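Side-chain contacts in transmembrane oligosaccharyl transferase (Archaeoglobus fulgidus, PDB 3WAJ), which is an archaeal membrane protein of the oligosaccharyl transferase STT3 family, joining an N-terminal transmembrane part of the GT-C clan to a C-terminal globular part: residues L30-S35 with R154-F159; M614-Y619 with G741-L746; F649-S654 with Q753-K758; I663-R668 with Y726-R731. One frame throughout, in Å; residues are numbered along the deposited sequence.

Interaction 1: L30-S35 with R154-F159; sequences LNPWNS and RSILGF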
loop_
_atom_site.group_PDB
_atom_site.type_symbol
_atom_site.label_atom_id
_atom_site.label_comp_id
_atom_site.label_asym_id
_atom_site.label_seq_id
_atom_site.Cartn_x
_atom_site.Cartn_y
_atom_site.Cartn_z
ATOM N N LEU A 30 -16.152 16.293 2.873
ATOM C CA LEU A 30 -17.428 16.123 3.584
ATOM C C LEU A 30 -17.945 14.686 3.623
ATOM O O LEU A 30 -18.317 14.178 4.681
ATOM C CB LEU A 30 -18.501 17.031 2.979
ATOM C CG LEU A 30 -18.796 18.384 3.621
ATOM C CD1 LEU A 30 -17.558 19.045 4.213
ATOM C CD2 LEU A 30 -19.457 19.292 2.595
ATOM N N ASN A 31 -17.990 14.040 2.466
ATOM C CA ASN A 31 -18.434 12.649 2.394
ATOM C C ASN A 31 -17.758 11.661 3.370
ATOM O O ASN A 31 -18.460 10.935 4.075
ATOM C CB ASN A 31 -18.377 12.137 0.951
ATOM C CG ASN A 31 -19.678 12.339 0.217
ATOM O OD1 ASN A 31 -20.161 13.465 0.093
ATOM N ND2 ASN A 31 -20.259 11.248 -0.271
ATOM N N PRO A 32 -16.407 11.638 3.432
ATOM C CA PRO A 32 -15.816 10.633 4.323
ATOM C C PRO A 32 -15.458 11.192 5.702
ATOM O O PRO A 32 -14.762 10.509 6.450
ATOM C CB PRO A 32 -14.532 10.251 3.582
ATOM C CG PRO A 32 -14.084 11.562 2.984
ATOM C CD PRO A 32 -15.364 12.323 2.636
ATOM N N TRP A 33 -15.924 12.396 6.026
ATOM C CA TRP A 33 -15.570 13.064 7.280
ATOM C C TRP A 33 -15.614 12.165 8.535
ATOM O O TRP A 33 -14.698 12.199 9.367
ATOM C CB TRP A 33 -16.459 14.302 7.485
ATOM C CG TRP A 33 -16.115 15.053 8.712
ATOM C CD1 TRP A 33 -16.528 14.782 9.983
ATOM C CD2 TRP A 33 -15.274 16.211 8.800
ATOM N NE1 TRP A 33 -15.995 15.698 10.858
ATOM C CE2 TRP A 33 -15.223 16.587 10.160
ATOM C CE3 TRP A 33 -14.556 16.963 7.859
ATOM C CZ2 TRP A 33 -14.478 17.684 10.606
ATOM C CZ3 TRP A 33 -13.824 18.051 8.297
ATOM C CH2 TRP A 33 -13.786 18.404 9.662
ATOM N N ASN A 34 -16.668 11.367 8.675
ATOM C CA ASN A 34 -16.825 10.559 9.885
ATOM C C ASN A 34 -16.007 9.266 9.869
ATOM O O ASN A 34 -15.862 8.606 10.897
ATOM C CB ASN A 34 -18.308 10.290 10.200
ATOM C CG ASN A 34 -19.073 11.564 10.550
ATOM O OD1 ASN A 34 -18.583 12.416 11.295
ATOM N ND2 ASN A 34 -20.277 11.700 10.003
ATOM N N SER A 35 -15.475 8.909 8.707
ATOM C CA SER A 35 -14.545 7.783 8.637
ATOM C C SER A 35 -13.128 8.201 9.060
ATOM O O SER A 35 -12.349 7.386 9.551
ATOM C CB SER A 35 -14.511 7.174 7.233
ATOM O OG SER A 35 -15.807 6.915 6.747
ATOM N N ARG A 154 -7.574 8.165 -3.720
ATOM C CA ARG A 154 -6.283 8.654 -3.239
ATOM C C ARG A 154 -6.203 10.177 -3.116
ATOM O O ARG A 154 -5.120 10.751 -3.029
ATOM C CB ARG A 154 -5.186 8.119 -4.153
ATOM C CG ARG A 154 -5.017 6.637 -3.951
ATOM C CD ARG A 154 -4.113 6.005 -4.921
ATOM N NE ARG A 154 -4.145 4.565 -4.688
ATOM C CZ ARG A 154 -3.365 3.676 -5.294
ATOM N NH1 ARG A 154 -2.470 4.071 -6.194
ATOM N NH2 ARG A 154 -3.483 2.389 -4.992
ATOM N N SER A 155 -7.368 10.815 -3.063
ATOM C CA SER A 155 -7.473 12.265 -3.149
ATOM C C SER A 155 -8.508 12.734 -2.132
ATOM O O SER A 155 -8.915 13.896 -2.082
ATOM C CB SER A 155 -7.913 12.625 -4.559
ATOM O OG SER A 155 -7.685 13.979 -4.827
ATOM N N ILE A 156 -8.923 11.777 -1.322
ATOM C CA ILE A 156 -9.942 11.938 -0.300
ATOM C C ILE A 156 -9.294 12.398 1.018
ATOM O O ILE A 156 -8.082 12.224 1.214
ATOM C CB ILE A 156 -10.670 10.574 -0.128
ATOM C CG1 ILE A 156 -12.139 10.707 -0.455
ATOM C CG2 ILE A 156 -10.457 9.952 1.229
ATOM C CD1 ILE A 156 -12.349 11.121 -1.864
ATOM N N LEU A 157 -10.093 13.002 1.900
ATOM C CA LEU A 157 -9.672 13.330 3.267
ATOM C C LEU A 157 -8.896 12.162 3.885
ATOM O O LEU A 157 -9.364 11.014 3.871
ATOM C CB LEU A 157 -10.911 13.584 4.132
ATOM C CG LEU A 157 -11.035 14.654 5.220
ATOM C CD1 LEU A 157 -11.829 14.065 6.357
ATOM C CD2 LEU A 157 -9.710 15.216 5.704
ATOM N N GLY A 158 -7.712 12.437 4.425
ATOM C CA GLY A 158 -6.983 11.404 5.144
ATOM C C GLY A 158 -6.054 10.526 4.317
ATOM O O GLY A 158 -5.150 9.909 4.886
ATOM N N PHE A 159 -6.246 10.440 2.998
ATOM C CA PHE A 159 -5.326 9.630 2.210
ATOM C C PHE A 159 -4.107 10.420 1.759
ATOM O O PHE A 159 -3.872 10.618 0.560
ATOM C CB PHE A 159 -5.982 8.933 1.016
ATOM C CG PHE A 159 -5.289 7.653 0.652
ATOM C CD1 PHE A 159 -5.693 6.452 1.224
ATOM C CD2 PHE A 159 -4.173 7.660 -0.177
ATOM C CE1 PHE A 159 -5.028 5.266 0.938
ATOM C CE2 PHE A 159 -3.490 6.472 -0.485
ATOM C CZ PHE A 159 -3.913 5.275 0.078
#
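Leu157 reaches from the loop 154-159 to Pro32 and Trp33, and only apolar carbon meets across this contact. The tight end is at the proline: Pro32 CG stands 3.9 Å from Leu157 CB and 4.0 Å from Ile156 CG1, so a single ring corner bears on two consecutive side chains that run at a slant to it. All three residues are buried, and helix 102-118 adds Ala110 and Phe111 against Leu157. Two turns face each other here within the N-terminal STT3 region. Pro32 sits in a type I beta turn from Leu30 to Trp33 and is the N-cap of helix 33-36; Leu157 and Gly158 form the corner of a type II beta turn from Ile156 to Phe159, the glycine with a positive phi of 89°. The loop runs on to Asp161 and His163, which bind the zinc ion together with Asp47; the Ile156 side chain lies about 13 Å from that zinc ion. Towards Trp33 the packing slackens. Leu157 CD1 is 4.0 Å from Trp33 CA, but its approach to the indole is oblique, with Trp33 CE3 at 4.3 Å. The CB of Trp33 points away from the loop and CG is anti to the backbone N (chi1 -178°), which carries the indole off to a partly exposed position beside Phe37 and Phe111, with Asn34 OD1 at its edge in the ring plane.

Interaction 2: M614-Y619 with G741-L746; sequences METGKY and GTQEVL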
loop_
_atom_site.group_PDB
_atom_site.type_symbol
_atom_site.label_atom_id
_atom_site.label_comp_id
_atom_site.label_asym_id
_atom_site.label_seq_id
_atom_site.Cartn_x
_atom_site.Cartn_y
_atom_site.Cartn_z
ATOM N N MET A 614 -4.418 -12.505 8.476
ATOM C CA MET A 614 -3.272 -13.405 8.431
ATOM C C MET A 614 -3.672 -14.862 8.651
ATOM O O MET A 614 -3.171 -15.767 7.982
ATOM C CB MET A 614 -2.251 -12.968 9.483
ATOM C CG MET A 614 -1.541 -11.660 9.104
ATOM S SD MET A 614 -0.569 -10.931 10.432
ATOM C CE MET A 614 0.537 -12.324 10.795
ATOM N N GLU A 615 -4.588 -15.085 9.587
ATOM C CA GLU A 615 -5.037 -16.437 9.884
ATOM C C GLU A 615 -5.858 -16.994 8.724
ATOM O O GLU A 615 -5.737 -18.163 8.371
ATOM C CB GLU A 615 -5.878 -16.451 11.173
ATOM C CG GLU A 615 -6.473 -17.806 11.543
ATOM C CD GLU A 615 -7.418 -17.720 12.744
ATOM O OE1 GLU A 615 -8.422 -16.988 12.643
ATOM O OE2 GLU A 615 -7.166 -18.374 13.786
ATOM N N THR A 616 -6.680 -16.140 8.122
ATOM C CA THR A 616 -7.622 -16.580 7.105
ATOM C C THR A 616 -7.285 -16.115 5.690
ATOM O O THR A 616 -6.518 -16.760 4.993
ATOM C CB THR A 616 -9.050 -16.177 7.464
ATOM O OG1 THR A 616 -9.144 -14.750 7.470
ATOM C CG2 THR A 616 -9.420 -16.722 8.840
ATOM N N GLY A 617 -7.874 -15.007 5.260
ATOM C CA GLY A 617 -7.819 -14.595 3.861
ATOM C C GLY A 617 -6.431 -14.345 3.298
ATOM O O GLY A 617 -6.149 -14.675 2.145
ATOM N N LYS A 618 -5.555 -13.764 4.109
ATOM C CA LYS A 618 -4.222 -13.453 3.642
ATOM C C LYS A 618 -3.251 -14.610 3.846
ATOM O O LYS A 618 -2.079 -14.485 3.479
ATOM C CB LYS A 618 -3.677 -12.189 4.337
ATOM C CG LYS A 618 -4.515 -10.926 4.161
ATOM C CD LYS A 618 -3.786 -9.730 4.780
ATOM C CE LYS A 618 -4.506 -8.418 4.458
ATOM N NZ LYS A 618 -4.128 -7.329 5.437
ATOM N N TYR A 619 -3.706 -15.717 4.438
ATOM C CA TYR A 619 -2.756 -16.797 4.707
ATOM C C TYR A 619 -2.133 -17.328 3.410
ATOM O O TYR A 619 -0.927 -17.563 3.343
ATOM C CB TYR A 619 -3.319 -17.956 5.562
ATOM C CG TYR A 619 -2.228 -18.992 5.769
ATOM C CD1 TYR A 619 -2.070 -20.053 4.877
ATOM C CD2 TYR A 619 -1.299 -18.856 6.799
ATOM C CE1 TYR A 619 -1.039 -20.969 5.024
ATOM C CE2 TYR A 619 -0.260 -19.771 6.961
ATOM C CZ TYR A 619 -0.141 -20.825 6.068
ATOM O OH TYR A 619 0.869 -21.746 6.195
ATOM N N GLY A 741 -14.465 -13.995 11.142
ATOM C CA GLY A 741 -14.722 -14.618 12.433
ATOM C C GLY A 741 -15.390 -15.979 12.304
ATOM O O GLY A 741 -15.035 -16.951 12.995
ATOM N N THR A 742 -16.357 -16.062 11.404
ATOM C CA THR A 742 -16.998 -17.338 11.122
ATOM C C THR A 742 -16.004 -18.300 10.455
ATOM O O THR A 742 -15.981 -19.510 10.747
ATOM C CB THR A 742 -18.241 -17.141 10.265
ATOM O OG1 THR A 742 -19.195 -16.380 11.014
ATOM C CG2 THR A 742 -18.844 -18.476 9.867
ATOM N N GLN A 743 -15.162 -17.773 9.581
ATOM C CA GLN A 743 -14.165 -18.630 8.937
ATOM C C GLN A 743 -13.269 -19.283 9.962
ATOM O O GLN A 743 -12.942 -20.462 9.845
ATOM C CB GLN A 743 -13.337 -17.840 7.935
ATOM C CG GLN A 743 -14.145 -17.259 6.810
ATOM C CD GLN A 743 -13.257 -16.669 5.754
ATOM O OE1 GLN A 743 -12.069 -16.971 5.713
ATOM N NE2 GLN A 743 -13.815 -15.813 4.899
ATOM N N GLU A 744 -12.865 -18.510 10.965
ATOM C CA GLU A 744 -12.002 -19.040 12.023
ATOM C C GLU A 744 -12.742 -20.137 12.819
ATOM O O GLU A 744 -12.174 -21.196 13.122
ATOM C CB GLU A 744 -11.554 -17.907 12.953
ATOM C CG GLU A 744 -11.049 -18.385 14.310
ATOM C CD GLU A 744 -10.621 -17.229 15.217
ATOM O OE1 GLU A 744 -10.937 -17.257 16.431
ATOM O OE2 GLU A 744 -9.957 -16.293 14.711
ATOM N N VAL A 745 -14.012 -19.874 13.142
ATOM C CA VAL A 745 -14.850 -20.869 13.811
ATOM C C VAL A 745 -14.886 -22.146 12.982
ATOM O O VAL A 745 -14.682 -23.234 13.505
ATOM C CB VAL A 745 -16.292 -20.351 14.092
ATOM C CG1 VAL A 745 -17.181 -21.484 14.521
ATOM C CG2 VAL A 745 -16.272 -19.278 15.189
ATOM N N LEU A 746 -15.111 -22.012 11.680
ATOM C CA LEU A 746 -15.135 -23.187 10.820
ATOM C C LEU A 746 -13.764 -23.895 10.718
ATOM O O LEU A 746 -13.691 -25.129 10.709
ATOM C CB LEU A 746 -15.702 -22.830 9.445
ATOM C CG LEU A 746 -17.169 -22.380 9.473
ATOM C CD1 LEU A 746 -17.689 -22.051 8.063
ATOM C CD2 LEU A 746 -18.033 -23.445 10.137
#
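Glu615 and Glu744 bring their carboxylates together at a buried junction where the short helix 612-615 ends against the side of helix 740-755, in the C-terminal globular part. The two side chains cross at about a right angle, and their carboxylate planes are 81° apart. Glu615 CG is anti to the backbone N (chi1 177°) and the chain stays extended beyond it, which carries OE1 straight across to the other helix. There Glu615 OE1 lies alongside the glutamate chain, 3.3 Å from Glu744 CB and 2.7 Å from Glu744 OE2. Two acid oxygens at that separation suggest that one group probably holds a proton, consistent with a raised acid pKa in buried surroundings. The other oxygen, Glu744 OE1, is occupied by a salt bridge to Lys748 and a hydrogen bond to Ser768.

Next along the chain, Thr616 leaves the helical conformation and meets Gln743 at a slant. Its OG1 lies between the backbone N and the carbonyl carbon (chi1 64°), where it bonds to Ile612 O, while the methyl is turned towards helix 740-755: Thr616 CG2 is 4.2 Å from Gln743 CB and 4.4 Å from Glu744 N. The amide of Gln743 is anchored by NE2 bonding to Pro738 O, and Gln743 OE1 comes to 3.6 Å from Thr616 CB.

Interaction 3: F649-S654 with Q753-K758; sequences FGYANS and QLYEKK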
loop_
_atom_site.group_PDB
_atom_site.type_symbol
_atom_site.label_atom_id
_atom_site.label_comp_id
_atom_site.label_asym_id
_atom_site.label_seq_id
_atom_site.Cartn_x
_atom_site.Cartn_y
_atom_site.Cartn_z
ATOM N N PHE A 649 -24.962 -33.578 5.665
ATOM C CA PHE A 649 -23.757 -32.785 5.850
ATOM C C PHE A 649 -22.531 -33.633 5.556
ATOM O O PHE A 649 -22.451 -34.797 5.979
ATOM C CB PHE A 649 -23.668 -32.266 7.289
ATOM C CG PHE A 649 -22.599 -31.209 7.493
ATOM C CD1 PHE A 649 -21.596 -31.388 8.435
ATOM C CD2 PHE A 649 -22.599 -30.036 6.737
ATOM C CE1 PHE A 649 -20.622 -30.413 8.640
ATOM C CE2 PHE A 649 -21.625 -29.059 6.932
ATOM C CZ PHE A 649 -20.633 -29.247 7.879
ATOM N N GLY A 650 -21.566 -33.053 4.844
ATOM C CA GLY A 650 -20.345 -33.766 4.553
ATOM C C GLY A 650 -19.152 -32.864 4.349
ATOM O O GLY A 650 -19.286 -31.636 4.211
ATOM N N TYR A 651 -17.978 -33.495 4.336
ATOM C CA TYR A 651 -16.741 -32.859 3.931
ATOM C C TYR A 651 -16.133 -33.623 2.742
ATOM O O TYR A 651 -16.031 -34.848 2.742
ATOM C CB TYR A 651 -15.750 -32.820 5.099
ATOM C CG TYR A 651 -14.360 -32.351 4.693
ATOM C CD1 TYR A 651 -14.091 -31.001 4.517
ATOM C CD2 TYR A 651 -13.322 -33.260 4.486
ATOM C CE1 TYR A 651 -12.829 -30.565 4.147
ATOM C CE2 TYR A 651 -12.068 -32.837 4.123
ATOM C CZ TYR A 651 -11.822 -31.486 3.954
ATOM O OH TYR A 651 -10.568 -31.048 3.586
ATOM N N ALA A 652 -15.717 -32.888 1.727
ATOM C CA ALA A 652 -14.990 -33.489 0.611
ATOM C C ALA A 652 -13.618 -32.829 0.494
ATOM O O ALA A 652 -13.520 -31.604 0.502
ATOM C CB ALA A 652 -15.772 -33.332 -0.671
ATOM N N ASN A 653 -12.565 -33.636 0.377
ATOM C CA ASN A 653 -11.218 -33.095 0.226
ATOM C C ASN A 653 -11.076 -32.405 -1.106
ATOM O O ASN A 653 -10.164 -31.620 -1.312
ATOM C CB ASN A 653 -10.166 -34.191 0.356
ATOM C CG ASN A 653 -10.733 -35.566 0.114
ATOM O OD1 ASN A 653 -11.866 -35.707 -0.342
ATOM N ND2 ASN A 653 -9.953 -36.593 0.423
ATOM N N SER A 654 -12.000 -32.695 -2.009
ATOM C CA SER A 654 -12.000 -32.084 -3.328
ATOM C C SER A 654 -13.440 -31.815 -3.741
ATOM O O SER A 654 -14.329 -32.616 -3.453
ATOM C CB SER A 654 -11.339 -33.036 -4.329
ATOM O OG SER A 654 -11.859 -32.834 -5.623
ATOM N N GLN A 753 -12.631 -32.155 13.705
ATOM C CA GLN A 753 -13.311 -33.241 13.002
ATOM C C GLN A 753 -12.398 -34.063 12.097
ATOM O O GLN A 753 -12.546 -35.276 12.023
ATOM C CB GLN A 753 -14.485 -32.688 12.198
ATOM C CG GLN A 753 -15.573 -32.072 13.070
ATOM C CD GLN A 753 -16.176 -33.083 14.037
ATOM O OE1 GLN A 753 -16.449 -34.231 13.670
ATOM N NE2 GLN A 753 -16.376 -32.661 15.281
ATOM N N LEU A 754 -11.448 -33.407 11.433
ATOM C CA LEU A 754 -10.602 -34.084 10.448
ATOM C C LEU A 754 -9.205 -34.467 10.945
ATOM O O LEU A 754 -8.659 -35.482 10.528
ATOM C CB LEU A 754 -10.469 -33.228 9.185
ATOM C CG LEU A 754 -11.759 -32.625 8.640
ATOM C CD1 LEU A 754 -11.430 -31.644 7.514
ATOM C CD2 LEU A 754 -12.722 -33.719 8.160
ATOM N N TYR A 755 -8.624 -33.652 11.821
ATOM C CA TYR A 755 -7.183 -33.703 12.048
ATOM C C TYR A 755 -6.767 -33.883 13.501
ATOM O O TYR A 755 -5.699 -34.428 13.771
ATOM C CB TYR A 755 -6.506 -32.449 11.451
ATOM C CG TYR A 755 -6.830 -32.253 9.988
ATOM C CD1 TYR A 755 -6.786 -33.324 9.116
ATOM C CD2 TYR A 755 -7.195 -31.012 9.483
ATOM C CE1 TYR A 755 -7.093 -33.177 7.782
ATOM C CE2 TYR A 755 -7.501 -30.854 8.136
ATOM C CZ TYR A 755 -7.444 -31.958 7.298
ATOM O OH TYR A 755 -7.736 -31.866 5.964
ATOM N N GLU A 756 -7.577 -33.397 14.433
ATOM C CA GLU A 756 -7.272 -33.584 15.851
ATOM C C GLU A 756 -7.048 -35.066 16.178
ATOM O O GLU A 756 -7.971 -35.881 16.098
ATOM C CB GLU A 756 -8.381 -33.015 16.735
ATOM C CG GLU A 756 -8.025 -33.006 18.217
ATOM C CD GLU A 756 -8.932 -32.097 19.031
ATOM O OE1 GLU A 756 -9.852 -31.475 18.449
ATOM O OE2 GLU A 756 -8.717 -31.990 20.253
ATOM N N LYS A 757 -5.811 -35.407 16.519
ATOM C CA LYS A 757 -5.452 -36.784 16.833
ATOM C C LYS A 757 -5.916 -37.120 18.242
ATOM O O LYS A 757 -6.383 -36.238 18.966
ATOM C CB LYS A 757 -3.941 -36.976 16.734
ATOM C CG LYS A 757 -3.343 -36.558 15.410
ATOM C CD LYS A 757 -3.908 -37.391 14.276
ATOM C CE LYS A 757 -3.002 -37.334 13.059
ATOM N NZ LYS A 757 -1.590 -37.579 13.461
ATOM N N LYS A 758 -5.785 -38.391 18.619
ATOM C CA LYS A 758 -6.187 -38.878 19.941
ATOM C C LYS A 758 -5.754 -37.949 21.081
ATOM O O LYS A 758 -6.580 -37.541 21.901
ATOM C CB LYS A 758 -5.632 -40.287 20.187
ATOM C CG LYS A 758 -6.000 -41.325 19.127
ATOM C CD LYS A 758 -7.478 -41.687 19.159
ATOM C CE LYS A 758 -7.772 -42.856 18.234
ATOM N NZ LYS A 758 -7.180 -42.644 16.884
#
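The Tyr651 ring takes Leu754 on one face: the methyl CD1 stands 3.5 Å above the plane, over the ring centre. Its line to the centroid is only 12° off the ring normal, the geometry of a CH-pi contact. The second methyl comes down nearer the CB side of the same ring, with Leu754 CD2 at 3.8 Å from Tyr651 CD2, so both branches of the leucine rest on the tyrosine. Leu754 CB in turn lies over a face of the Tyr755 ring, 3.5 Å above its plane, which places Leu754 between two aromatic rings. The two tyrosine side chains cross at about a right angle, and their hydroxyls, Tyr651 OH and Tyr755 OH, are 3.8 Å apart; Tyr651 OH is bound instead to Gly639 N. Tyr651 CG is anti to the backbone N (chi1 172°), extending the ring from the strand towards the helix end. Phe641 of the adjacent strand meets the Tyr651 ring edge-to-face. Strand 649-652 is an outer strand of a three-stranded antiparallel sheet, beside strand 640-643. The contact leans this strand on the C-terminal end of helix 740-755, where a wider pi-type turn spans 753-755, while Phe649 touches Tyr749 one turn earlier on that helix.

Interaction 4: I663-R668 with Y726-R731; sequences IIIPLR and YEAVMR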
loop_
_atom_site.group_PDB
_atom_site.type_symbol
_atom_site.label_atom_id
_atom_site.label_comp_id
_atom_site.label_asym_id
_atom_site.label_seq_id
_atom_site.Cartn_x
_atom_site.Cartn_y
_atom_site.Cartn_z
ATOM N N ILE A 663 -25.365 -27.924 -1.797
ATOM C CA ILE A 663 -24.988 -26.577 -1.420
ATOM C C ILE A 663 -23.617 -26.630 -0.714
ATOM O O ILE A 663 -23.420 -27.347 0.266
ATOM C CB ILE A 663 -26.147 -25.760 -0.725
ATOM C CG1 ILE A 663 -25.709 -25.153 0.594
ATOM C CG2 ILE A 663 -27.448 -26.546 -0.633
ATOM C CD1 ILE A 663 -25.078 -23.812 0.394
ATOM N N ILE A 664 -22.652 -25.922 -1.291
ATOM C CA ILE A 664 -21.261 -25.973 -0.846
ATOM C C ILE A 664 -20.889 -24.676 -0.137
ATOM O O ILE A 664 -21.095 -23.585 -0.678
ATOM C CB ILE A 664 -20.301 -26.151 -2.057
ATOM C CG1 ILE A 664 -20.632 -27.430 -2.835
ATOM C CG2 ILE A 664 -18.838 -26.145 -1.605
ATOM C CD1 ILE A 664 -20.006 -27.490 -4.222
ATOM N N ILE A 665 -20.337 -24.784 1.068
ATOM C CA ILE A 665 -19.865 -23.589 1.748
ATOM C C ILE A 665 -18.582 -23.134 1.056
ATOM O O ILE A 665 -17.549 -23.810 1.140
ATOM C CB ILE A 665 -19.636 -23.816 3.253
ATOM C CG1 ILE A 665 -20.969 -24.064 3.956
ATOM C CG2 ILE A 665 -18.911 -22.614 3.882
ATOM C CD1 ILE A 665 -20.833 -24.749 5.307
ATOM N N PRO A 666 -18.642 -21.971 0.376
ATOM C CA PRO A 666 -17.536 -21.471 -0.456
ATOM C C PRO A 666 -16.427 -20.928 0.429
ATOM O O PRO A 666 -16.116 -19.729 0.422
ATOM C CB PRO A 666 -18.187 -20.335 -1.260
ATOM C CG PRO A 666 -19.216 -19.786 -0.302
ATOM C CD PRO A 666 -19.747 -20.992 0.458
ATOM N N LEU A 667 -15.864 -21.831 1.220
ATOM C CA LEU A 667 -14.712 -21.547 2.054
ATOM C C LEU A 667 -13.835 -22.780 1.976
ATOM O O LEU A 667 -14.220 -23.852 2.431
ATOM C CB LEU A 667 -15.119 -21.280 3.513
ATOM C CG LEU A 667 -13.926 -21.138 4.464
ATOM C CD1 LEU A 667 -13.186 -19.822 4.175
ATOM C CD2 LEU A 667 -14.342 -21.236 5.939
ATOM N N ARG A 668 -12.659 -22.636 1.384
ATOM C CA ARG A 668 -11.741 -23.755 1.269
ATOM C C ARG A 668 -11.146 -24.074 2.647
ATOM O O ARG A 668 -10.580 -23.198 3.300
ATOM C CB ARG A 668 -10.642 -23.420 0.262
ATOM C CG ARG A 668 -9.829 -24.614 -0.173
ATOM C CD ARG A 668 -9.787 -24.735 -1.675
ATOM N NE ARG A 668 -8.976 -25.879 -2.065
ATOM C CZ ARG A 668 -7.771 -25.785 -2.609
ATOM N NH1 ARG A 668 -7.249 -24.591 -2.861
ATOM N NH2 ARG A 668 -7.095 -26.883 -2.912
ATOM N N TYR A 726 -24.924 -21.626 10.015
ATOM C CA TYR A 726 -26.073 -20.925 9.461
ATOM C C TYR A 726 -25.634 -19.731 8.621
ATOM O O TYR A 726 -26.116 -19.544 7.502
ATOM C CB TYR A 726 -27.010 -20.456 10.582
ATOM C CG TYR A 726 -28.276 -19.829 10.068
ATOM C CD1 TYR A 726 -29.377 -20.607 9.753
ATOM C CD2 TYR A 726 -28.374 -18.457 9.888
ATOM C CE1 TYR A 726 -30.559 -20.032 9.287
ATOM C CE2 TYR A 726 -29.547 -17.877 9.418
ATOM C CZ TYR A 726 -30.633 -18.672 9.123
ATOM O OH TYR A 726 -31.795 -18.100 8.654
ATOM N N GLU A 727 -24.727 -18.918 9.161
ATOM C CA GLU A 727 -24.203 -17.771 8.410
ATOM C C GLU A 727 -23.571 -18.237 7.104
ATOM O O GLU A 727 -23.759 -17.623 6.048
ATOM C CB GLU A 727 -23.155 -17.009 9.232
ATOM C CG GLU A 727 -22.635 -15.738 8.555
ATOM C CD GLU A 727 -21.248 -15.300 9.050
ATOM O OE1 GLU A 727 -20.285 -15.397 8.254
ATOM O OE2 GLU A 727 -21.121 -14.855 10.225
ATOM N N ALA A 728 -22.837 -19.343 7.172
ATOM C CA ALA A 728 -22.081 -19.806 6.007
ATOM C C ALA A 728 -23.035 -20.223 4.881
ATOM O O ALA A 728 -22.908 -19.778 3.741
ATOM C CB ALA A 728 -21.142 -20.949 6.389
ATOM N N VAL A 729 -24.001 -21.069 5.225
ATOM C CA VAL A 729 -24.946 -21.590 4.253
ATOM C C VAL A 729 -25.767 -20.452 3.696
ATOM O O VAL A 729 -25.983 -20.362 2.488
ATOM C CB VAL A 729 -25.870 -22.619 4.900
ATOM C CG1 VAL A 729 -26.956 -23.047 3.929
ATOM C CG2 VAL A 729 -25.053 -23.818 5.366
ATOM N N MET A 730 -26.221 -19.580 4.591
ATOM C CA MET A 730 -26.950 -18.394 4.184
ATOM C C MET A 730 -26.185 -17.611 3.115
ATOM O O MET A 730 -26.750 -17.306 2.073
ATOM C CB MET A 730 -27.244 -17.491 5.381
ATOM C CG MET A 730 -27.886 -16.163 4.988
ATOM S SD MET A 730 -27.143 -14.721 5.787
ATOM C CE MET A 730 -27.506 -13.467 4.563
ATOM N N ARG A 731 -24.908 -17.306 3.363
ATOM C CA ARG A 731 -24.124 -16.511 2.419
ATOM C C ARG A 731 -23.769 -17.309 1.172
ATOM O O ARG A 731 -23.589 -16.754 0.097
ATOM C CB ARG A 731 -22.862 -15.936 3.096
ATOM C CG ARG A 731 -23.171 -14.847 4.134
ATOM C CD ARG A 731 -22.005 -14.551 5.048
ATOM N NE ARG A 731 -21.115 -13.557 4.468
ATOM C CZ ARG A 731 -21.055 -12.285 4.847
ATOM N NH1 ARG A 731 -21.811 -11.850 5.839
ATOM N NH2 ARG A 731 -20.216 -11.459 4.243
#
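Ile665 and Val729 bring their CA atoms to 6.0 Å where the extended chain of 663-665 passes helix 717-732. This is sheet-on-helix packing: strand 663-664 is an outer strand of the small antiparallel sheet, pairing with strand 640-643 through backbone bonds from Ile663 to Tyr643 and Ile665 to Phe641. Beyond Ile665 the chain bends through an inverse gamma turn centred on Pro666, and Leu667 then turns to helix 740-755.

The side chains mesh as branched apolar groups. Ala728 CB faces the flank of Ile665, touching three of its carbons; the closest is Ile665 CG2 at 3.7 Å, with Ile665 CG1 and CD1 both at 4.0 Å. With CG1 of Ile665 anti to the carbonyl carbon (chi1 -67°), its CG2 lies anti to the backbone N, and both branches face Ala728 CB. Val729 divides its methyls between the two isoleucines. Its CG2 stands a looser 4.3 Å from Ile665 CD1, whereas CG1, anti to the backbone N (chi1 174°), goes to Ile663; the Val729 and Ile663 side chains cross at about a right angle. The burial is uneven: Ile665 and Ala728 are enclosed, with Leu746 of helix 740-755 also against Ala728, while Ile663 and Val729 are partly exposed. At that outer end Val729 CG1 is 4.1 Å from both Ile663 CG1 and Ile663 CD1.

From the N terminus, interaction 1 closes first, joining the turn between helices 19-30 and 33-36 to the loop after helix 150-153 within the transmembrane part; its loop is complete long before the others open. The remaining three lie together in the C-terminal part. Interaction 2 opens at 614-619, interaction 3 at 649-654 and interaction 4 at 663-668. Interaction 4 closes first, on helix 717-732, and so lies within both other loops; helix 740-755 then closes interaction 2 and, at its far end, interaction 3, so those two cross. Interactions 3 and 4 fasten the outer strands of one small sheet to two successive helices; a probable hydrogen bond from Thr742 to Glu727 links interaction 2 to interaction 4.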